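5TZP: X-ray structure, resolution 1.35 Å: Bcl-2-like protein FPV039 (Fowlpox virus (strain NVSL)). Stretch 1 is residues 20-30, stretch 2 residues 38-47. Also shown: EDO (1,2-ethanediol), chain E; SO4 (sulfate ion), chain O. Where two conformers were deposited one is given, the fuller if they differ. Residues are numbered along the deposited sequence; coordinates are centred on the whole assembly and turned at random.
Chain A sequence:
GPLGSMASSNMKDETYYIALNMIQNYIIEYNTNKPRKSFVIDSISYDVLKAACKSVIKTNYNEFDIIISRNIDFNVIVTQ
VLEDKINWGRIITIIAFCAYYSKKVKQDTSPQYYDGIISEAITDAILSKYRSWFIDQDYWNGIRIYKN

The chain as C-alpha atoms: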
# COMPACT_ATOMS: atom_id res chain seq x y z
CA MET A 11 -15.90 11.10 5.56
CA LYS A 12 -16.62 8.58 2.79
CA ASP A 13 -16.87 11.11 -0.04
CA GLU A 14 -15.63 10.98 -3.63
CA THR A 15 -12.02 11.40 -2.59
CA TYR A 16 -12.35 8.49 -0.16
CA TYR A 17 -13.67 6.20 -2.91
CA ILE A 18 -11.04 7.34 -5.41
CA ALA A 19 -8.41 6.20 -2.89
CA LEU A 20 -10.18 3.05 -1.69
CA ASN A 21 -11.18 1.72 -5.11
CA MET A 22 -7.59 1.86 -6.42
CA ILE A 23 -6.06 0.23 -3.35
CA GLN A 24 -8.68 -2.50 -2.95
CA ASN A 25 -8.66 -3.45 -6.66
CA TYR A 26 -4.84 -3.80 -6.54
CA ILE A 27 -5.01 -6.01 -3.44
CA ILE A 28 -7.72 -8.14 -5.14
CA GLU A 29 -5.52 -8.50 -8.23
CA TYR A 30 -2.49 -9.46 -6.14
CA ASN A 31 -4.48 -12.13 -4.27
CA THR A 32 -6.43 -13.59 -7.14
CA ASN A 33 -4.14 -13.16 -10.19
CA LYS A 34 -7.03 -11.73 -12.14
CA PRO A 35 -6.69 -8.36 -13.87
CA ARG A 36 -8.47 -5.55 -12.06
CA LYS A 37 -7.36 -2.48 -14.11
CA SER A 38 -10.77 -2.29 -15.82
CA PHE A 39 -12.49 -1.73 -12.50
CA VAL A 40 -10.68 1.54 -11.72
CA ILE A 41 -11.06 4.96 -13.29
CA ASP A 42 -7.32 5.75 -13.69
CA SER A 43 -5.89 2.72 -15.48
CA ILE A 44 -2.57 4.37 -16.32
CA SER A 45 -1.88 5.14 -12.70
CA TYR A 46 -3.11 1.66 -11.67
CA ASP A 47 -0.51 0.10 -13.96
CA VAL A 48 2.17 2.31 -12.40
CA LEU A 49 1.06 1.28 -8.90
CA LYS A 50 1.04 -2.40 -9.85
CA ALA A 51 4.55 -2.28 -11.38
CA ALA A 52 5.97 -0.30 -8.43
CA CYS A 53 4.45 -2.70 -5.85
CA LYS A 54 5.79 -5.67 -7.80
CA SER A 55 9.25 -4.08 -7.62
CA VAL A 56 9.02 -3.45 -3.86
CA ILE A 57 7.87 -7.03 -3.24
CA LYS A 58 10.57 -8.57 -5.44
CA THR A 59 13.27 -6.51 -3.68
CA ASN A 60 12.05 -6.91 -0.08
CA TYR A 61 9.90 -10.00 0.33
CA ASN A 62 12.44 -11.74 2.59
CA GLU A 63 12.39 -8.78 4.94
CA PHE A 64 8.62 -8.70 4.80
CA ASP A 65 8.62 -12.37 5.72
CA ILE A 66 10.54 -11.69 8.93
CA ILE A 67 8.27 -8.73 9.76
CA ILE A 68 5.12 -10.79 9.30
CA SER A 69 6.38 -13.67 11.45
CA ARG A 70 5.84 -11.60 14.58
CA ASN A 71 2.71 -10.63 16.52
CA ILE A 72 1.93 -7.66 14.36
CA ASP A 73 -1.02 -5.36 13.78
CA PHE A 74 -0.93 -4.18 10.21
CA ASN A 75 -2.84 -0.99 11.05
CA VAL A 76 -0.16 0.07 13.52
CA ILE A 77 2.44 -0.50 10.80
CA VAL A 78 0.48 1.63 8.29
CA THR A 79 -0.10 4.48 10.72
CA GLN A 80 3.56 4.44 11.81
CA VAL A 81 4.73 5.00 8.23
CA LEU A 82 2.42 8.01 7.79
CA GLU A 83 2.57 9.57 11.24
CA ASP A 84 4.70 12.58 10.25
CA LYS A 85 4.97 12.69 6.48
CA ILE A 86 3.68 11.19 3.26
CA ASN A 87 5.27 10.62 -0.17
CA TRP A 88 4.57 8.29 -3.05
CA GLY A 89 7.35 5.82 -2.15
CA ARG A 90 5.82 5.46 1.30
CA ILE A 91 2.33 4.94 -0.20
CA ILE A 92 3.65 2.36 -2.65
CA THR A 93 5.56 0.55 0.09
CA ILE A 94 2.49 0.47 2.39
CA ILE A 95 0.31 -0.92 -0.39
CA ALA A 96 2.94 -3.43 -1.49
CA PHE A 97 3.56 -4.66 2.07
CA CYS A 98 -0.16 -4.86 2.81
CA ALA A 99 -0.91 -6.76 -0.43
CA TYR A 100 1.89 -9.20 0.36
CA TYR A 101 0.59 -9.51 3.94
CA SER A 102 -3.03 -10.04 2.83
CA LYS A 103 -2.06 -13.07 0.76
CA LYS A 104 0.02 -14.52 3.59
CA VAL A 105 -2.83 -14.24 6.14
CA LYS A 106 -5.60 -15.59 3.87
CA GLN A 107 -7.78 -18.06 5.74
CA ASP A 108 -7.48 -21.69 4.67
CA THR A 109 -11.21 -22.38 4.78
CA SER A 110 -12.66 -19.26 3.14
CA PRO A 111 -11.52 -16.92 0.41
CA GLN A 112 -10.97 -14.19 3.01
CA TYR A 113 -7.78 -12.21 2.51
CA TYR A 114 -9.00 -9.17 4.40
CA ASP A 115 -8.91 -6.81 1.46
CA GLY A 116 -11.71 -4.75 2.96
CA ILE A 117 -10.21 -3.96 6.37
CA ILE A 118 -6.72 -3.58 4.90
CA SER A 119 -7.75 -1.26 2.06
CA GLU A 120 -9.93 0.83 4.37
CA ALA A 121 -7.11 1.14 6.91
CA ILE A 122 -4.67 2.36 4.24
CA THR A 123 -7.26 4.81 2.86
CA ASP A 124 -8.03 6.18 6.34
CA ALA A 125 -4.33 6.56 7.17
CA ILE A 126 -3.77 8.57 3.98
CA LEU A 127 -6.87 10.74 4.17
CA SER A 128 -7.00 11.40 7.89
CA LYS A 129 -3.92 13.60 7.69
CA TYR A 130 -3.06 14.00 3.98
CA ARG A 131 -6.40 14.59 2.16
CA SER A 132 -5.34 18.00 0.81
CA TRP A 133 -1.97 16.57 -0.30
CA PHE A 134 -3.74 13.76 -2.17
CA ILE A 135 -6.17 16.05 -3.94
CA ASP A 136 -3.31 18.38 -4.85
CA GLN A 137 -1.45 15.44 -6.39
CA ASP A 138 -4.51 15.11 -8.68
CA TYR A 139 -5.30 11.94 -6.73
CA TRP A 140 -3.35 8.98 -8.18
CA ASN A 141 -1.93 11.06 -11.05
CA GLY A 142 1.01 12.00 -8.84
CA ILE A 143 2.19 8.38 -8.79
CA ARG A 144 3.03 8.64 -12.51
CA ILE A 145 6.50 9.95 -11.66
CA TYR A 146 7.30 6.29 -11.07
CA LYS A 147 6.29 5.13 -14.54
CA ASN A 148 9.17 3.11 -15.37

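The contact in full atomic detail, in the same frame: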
# COMPACT_ATOMS: atom_id res chain seq x y z
N LEU A 20 -9.85 4.43 -2.05
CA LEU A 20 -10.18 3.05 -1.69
C LEU A 20 -10.26 2.16 -2.91
O LEU A 20 -9.77 1.06 -2.89
CB LEU A 20 -11.49 3.03 -0.91
CG LEU A 20 -11.99 1.62 -0.56
CD1 LEU A 20 -11.01 0.97 0.40
CD2 LEU A 20 -13.36 1.66 0.04
N ASN A 21 -10.94 2.60 -3.96
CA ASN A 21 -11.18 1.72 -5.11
C ASN A 21 -9.87 1.30 -5.79
O ASN A 21 -9.75 0.19 -6.24
CB ASN A 21 -12.11 2.43 -6.08
CG ASN A 21 -12.55 1.57 -7.21
OD1 ASN A 21 -12.10 1.78 -8.32
ND2 ASN A 21 -13.42 0.59 -6.94
N MET A 22 -8.89 2.21 -5.86
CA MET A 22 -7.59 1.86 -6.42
C MET A 22 -6.87 0.84 -5.56
O MET A 22 -6.40 -0.19 -6.04
CB MET A 22 -6.78 3.14 -6.49
CG MET A 22 -5.42 2.94 -7.10
SD MET A 22 -5.42 2.64 -8.88
CE MET A 22 -5.42 4.28 -9.55
N ILE A 23 -6.79 1.11 -4.26
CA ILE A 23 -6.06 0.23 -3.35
C ILE A 23 -6.69 -1.16 -3.31
O ILE A 23 -6.01 -2.19 -3.41
CB ILE A 23 -6.04 0.87 -1.96
CG1 ILE A 23 -5.22 2.16 -1.97
CG2 ILE A 23 -5.47 -0.15 -0.95
CD1 ILE A 23 -5.43 3.08 -0.80
N GLN A 24 -8.01 -1.21 -3.11
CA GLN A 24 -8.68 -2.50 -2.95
C GLN A 24 -8.64 -3.32 -4.23
O GLN A 24 -8.37 -4.52 -4.19
CB GLN A 24 -10.11 -2.29 -2.47
CG GLN A 24 -10.75 -3.59 -1.98
CD GLN A 24 -12.00 -3.44 -1.21
OE1 GLN A 24 -12.55 -2.35 -1.13
NE2 GLN A 24 -12.53 -4.52 -0.72
N ASN A 25 -8.80 -2.69 -5.41
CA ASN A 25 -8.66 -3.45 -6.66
C ASN A 25 -7.25 -4.01 -6.80
O ASN A 25 -7.11 -5.15 -7.25
CB ASN A 25 -9.11 -2.61 -7.85
CG ASN A 25 -10.58 -2.73 -8.03
OD1 ASN A 25 -11.07 -3.77 -8.39
ND2 ASN A 25 -11.30 -1.64 -7.81
N TYR A 26 -6.19 -3.25 -6.45
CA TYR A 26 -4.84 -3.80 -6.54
C TYR A 26 -4.70 -5.01 -5.62
O TYR A 26 -4.18 -6.06 -6.02
CB TYR A 26 -3.76 -2.73 -6.27
CG TYR A 26 -2.41 -3.38 -6.25
CD1 TYR A 26 -1.89 -3.95 -7.38
CD2 TYR A 26 -1.77 -3.59 -5.08
CE1 TYR A 26 -0.67 -4.68 -7.35
CE2 TYR A 26 -0.58 -4.33 -5.05
CZ TYR A 26 -0.10 -4.85 -6.16
OH TYR A 26 1.05 -5.63 -6.14
N ILE A 27 -5.17 -4.91 -4.38
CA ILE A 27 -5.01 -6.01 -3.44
C ILE A 27 -5.79 -7.23 -3.94
O ILE A 27 -5.31 -8.37 -3.88
CB ILE A 27 -5.42 -5.58 -2.03
CG1 ILE A 27 -4.38 -4.59 -1.51
CG2 ILE A 27 -5.48 -6.79 -1.10
CD1 ILE A 27 -4.68 -3.98 -0.16
N ILE A 28 -6.98 -7.02 -4.52
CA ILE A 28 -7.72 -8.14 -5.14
C ILE A 28 -6.91 -8.77 -6.28
O ILE A 28 -6.83 -10.00 -6.36
CB ILE A 28 -9.09 -7.62 -5.59
CG1 ILE A 28 -9.97 -7.32 -4.36
CG2 ILE A 28 -9.74 -8.71 -6.48
CD1 ILE A 28 -11.16 -6.52 -4.74
N GLU A 29 -6.33 -7.96 -7.15
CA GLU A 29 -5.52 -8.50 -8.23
C GLU A 29 -4.34 -9.33 -7.69
O GLU A 29 -4.04 -10.44 -8.18
CB GLU A 29 -5.07 -7.42 -9.21
CG GLU A 29 -4.12 -8.01 -10.30
CD GLU A 29 -3.92 -7.19 -11.49
OE1 GLU A 29 -3.08 -7.62 -12.31
OE2 GLU A 29 -4.63 -6.20 -11.76
N TYR A 30 -3.65 -8.79 -6.71
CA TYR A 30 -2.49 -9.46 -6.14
C TYR A 30 -2.89 -10.82 -5.59
O TYR A 30 -2.17 -11.81 -5.76
CB TYR A 30 -1.87 -8.57 -5.08
CG TYR A 30 -0.65 -9.19 -4.51
CD1 TYR A 30 0.60 -9.10 -5.17
CD2 TYR A 30 -0.67 -9.92 -3.33
CE1 TYR A 30 1.70 -9.80 -4.64
CE2 TYR A 30 0.40 -10.55 -2.84
CZ TYR A 30 1.58 -10.55 -3.47
OH TYR A 30 2.62 -11.27 -2.89
N SER A 38 -9.53 -2.81 -15.23
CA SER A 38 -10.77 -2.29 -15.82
C SER A 38 -11.81 -1.89 -14.80
O SER A 38 -12.84 -1.24 -15.19
CB SER A 38 -11.31 -3.33 -16.78
OG SER A 38 -11.93 -4.35 -16.08
N PHE A 39 -11.55 -2.10 -13.53
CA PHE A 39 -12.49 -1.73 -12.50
C PHE A 39 -12.16 -0.41 -11.86
O PHE A 39 -12.87 0.01 -10.96
CB PHE A 39 -12.63 -2.82 -11.43
CG PHE A 39 -13.16 -4.10 -12.00
CD1 PHE A 39 -14.51 -4.26 -12.27
CD2 PHE A 39 -12.32 -5.12 -12.36
CE1 PHE A 39 -14.99 -5.42 -12.82
CE2 PHE A 39 -12.79 -6.28 -12.90
CZ PHE A 39 -14.15 -6.44 -13.14
N VAL A 40 -11.08 0.22 -12.25
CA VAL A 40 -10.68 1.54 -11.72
C VAL A 40 -10.84 2.61 -12.78
O VAL A 40 -10.88 2.33 -13.96
CB VAL A 40 -9.24 1.52 -11.14
CG1 VAL A 40 -9.06 0.45 -10.10
CG2 VAL A 40 -8.22 1.38 -12.22
N ILE A 41 -10.93 3.87 -12.34
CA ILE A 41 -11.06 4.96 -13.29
C ILE A 41 -9.71 5.22 -13.99
O ILE A 41 -9.63 5.36 -15.21
CB ILE A 41 -11.61 6.20 -12.58
CG1 ILE A 41 -13.07 5.94 -12.08
CG2 ILE A 41 -11.50 7.44 -13.50
CD1 ILE A 41 -13.56 7.10 -11.20
N ASP A 42 -8.62 5.31 -13.21
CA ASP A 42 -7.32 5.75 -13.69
C ASP A 42 -6.44 4.53 -13.95
O ASP A 42 -5.62 4.11 -13.11
CB ASP A 42 -6.71 6.72 -12.67
CG ASP A 42 -5.43 7.34 -13.18
OD1 ASP A 42 -4.87 6.92 -14.21
OD2 ASP A 42 -4.93 8.25 -12.44
N SER A 43 -6.61 3.95 -15.14
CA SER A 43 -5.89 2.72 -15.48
C SER A 43 -4.39 2.94 -15.65
O SER A 43 -3.61 2.07 -15.32
CB SER A 43 -6.50 2.09 -16.74
OG SER A 43 -7.92 2.04 -16.64
N ILE A 44 -3.99 4.09 -16.16
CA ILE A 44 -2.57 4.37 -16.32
C ILE A 44 -1.90 4.41 -14.97
O ILE A 44 -0.87 3.75 -14.76
CB ILE A 44 -2.35 5.68 -17.09
CG1 ILE A 44 -2.73 5.44 -18.57
CG2 ILE A 44 -0.91 6.16 -17.03
CD1 ILE A 44 -2.67 6.76 -19.42
N SER A 45 -2.50 5.10 -14.01
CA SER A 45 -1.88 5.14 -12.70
C SER A 45 -1.96 3.78 -11.98
O SER A 45 -1.01 3.45 -11.25
CB SER A 45 -2.54 6.20 -11.83
OG SER A 45 -2.38 7.51 -12.42
N TYR A 46 -3.03 3.02 -12.22
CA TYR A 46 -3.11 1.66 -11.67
C TYR A 46 -1.93 0.86 -12.16
O TYR A 46 -1.30 0.13 -11.36
CB TYR A 46 -4.44 1.02 -12.11
CG TYR A 46 -4.62 -0.37 -11.58
CD1 TYR A 46 -5.11 -0.60 -10.31
CD2 TYR A 46 -4.19 -1.46 -12.32
CE1 TYR A 46 -5.29 -1.91 -9.84
CE2 TYR A 46 -4.31 -2.77 -11.82
CZ TYR A 46 -4.88 -2.95 -10.59
OH TYR A 46 -5.10 -4.19 -10.01
N ASP A 47 -1.62 0.91 -13.45
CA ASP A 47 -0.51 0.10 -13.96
C ASP A 47 0.81 0.55 -13.36
O ASP A 47 1.67 -0.29 -13.09
CB ASP A 47 -0.48 0.17 -15.48
CG ASP A 47 -1.43 -0.82 -16.17
OD1 ASP A 47 -1.93 -1.72 -15.45
OD2 ASP A 47 -1.54 -0.67 -17.44
C1 EDO E . -9.10 5.10 -8.95
O1 EDO E . -8.87 5.58 -10.33
C2 EDO E . -10.58 5.15 -8.65
O2 EDO E . -11.28 4.19 -9.48
S SO4 O . -15.44 -5.51 1.44
O1 SO4 O . -15.18 -6.71 2.28
O2 SO4 O . -16.89 -5.44 1.07
O3 SO4 O . -14.60 -5.70 0.28
O4 SO4 O . -15.08 -4.26 2.14

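Residues 38-47 pass from a 3-10 turn through a short loop into a helix, packing against one side of helix 20-30 and burying 435 Å² in all. Phe39 directs its CA-CB bond toward the helix, but its ring leads away and stays exposed; its CB lies 3.5 Å from Asn25 OD1. Val40 follows at the closest backbone approach, its CA 6.1 Å from Met22 CA. Its compact branched side chain suits this narrow gap, Val40 CG1 lying 3.8 Å from Asn25 CB and 4.2 Å from Met22 CA. At Ile41 and Asp42 an ethanediol takes up the free backbone amides: Ile41 N donates to its O2 (2.9 Å) and Asp42 N to its O1 (2.9 Å). Asp42 caps the second helix, OD1 accepting from Ser45 N (3.0 Å) while Ser45 OG donates to OD2 (2.7 Å). Met22 CE reaches this turn, 3.6 Å from Asp42 O and 4.1 Å from Ser45 CB. Ser43 and Ile44 point away. Tyr46, in the t rotamer, is the main anchor, its side chain seated among Met22, Asn25, Tyr26 and Glu29. Met22 SD meets the edge of the Tyr46 ring, 3.6 Å from Tyr46 CD1; Tyr26 CB packs 4.0 Å from Tyr46 CE1. The ring carries its hydroxyl to the extended Glu29, where Tyr46 OH donates to OE2 (2.7 Å), the one hydrogen bond assigned between the stretches.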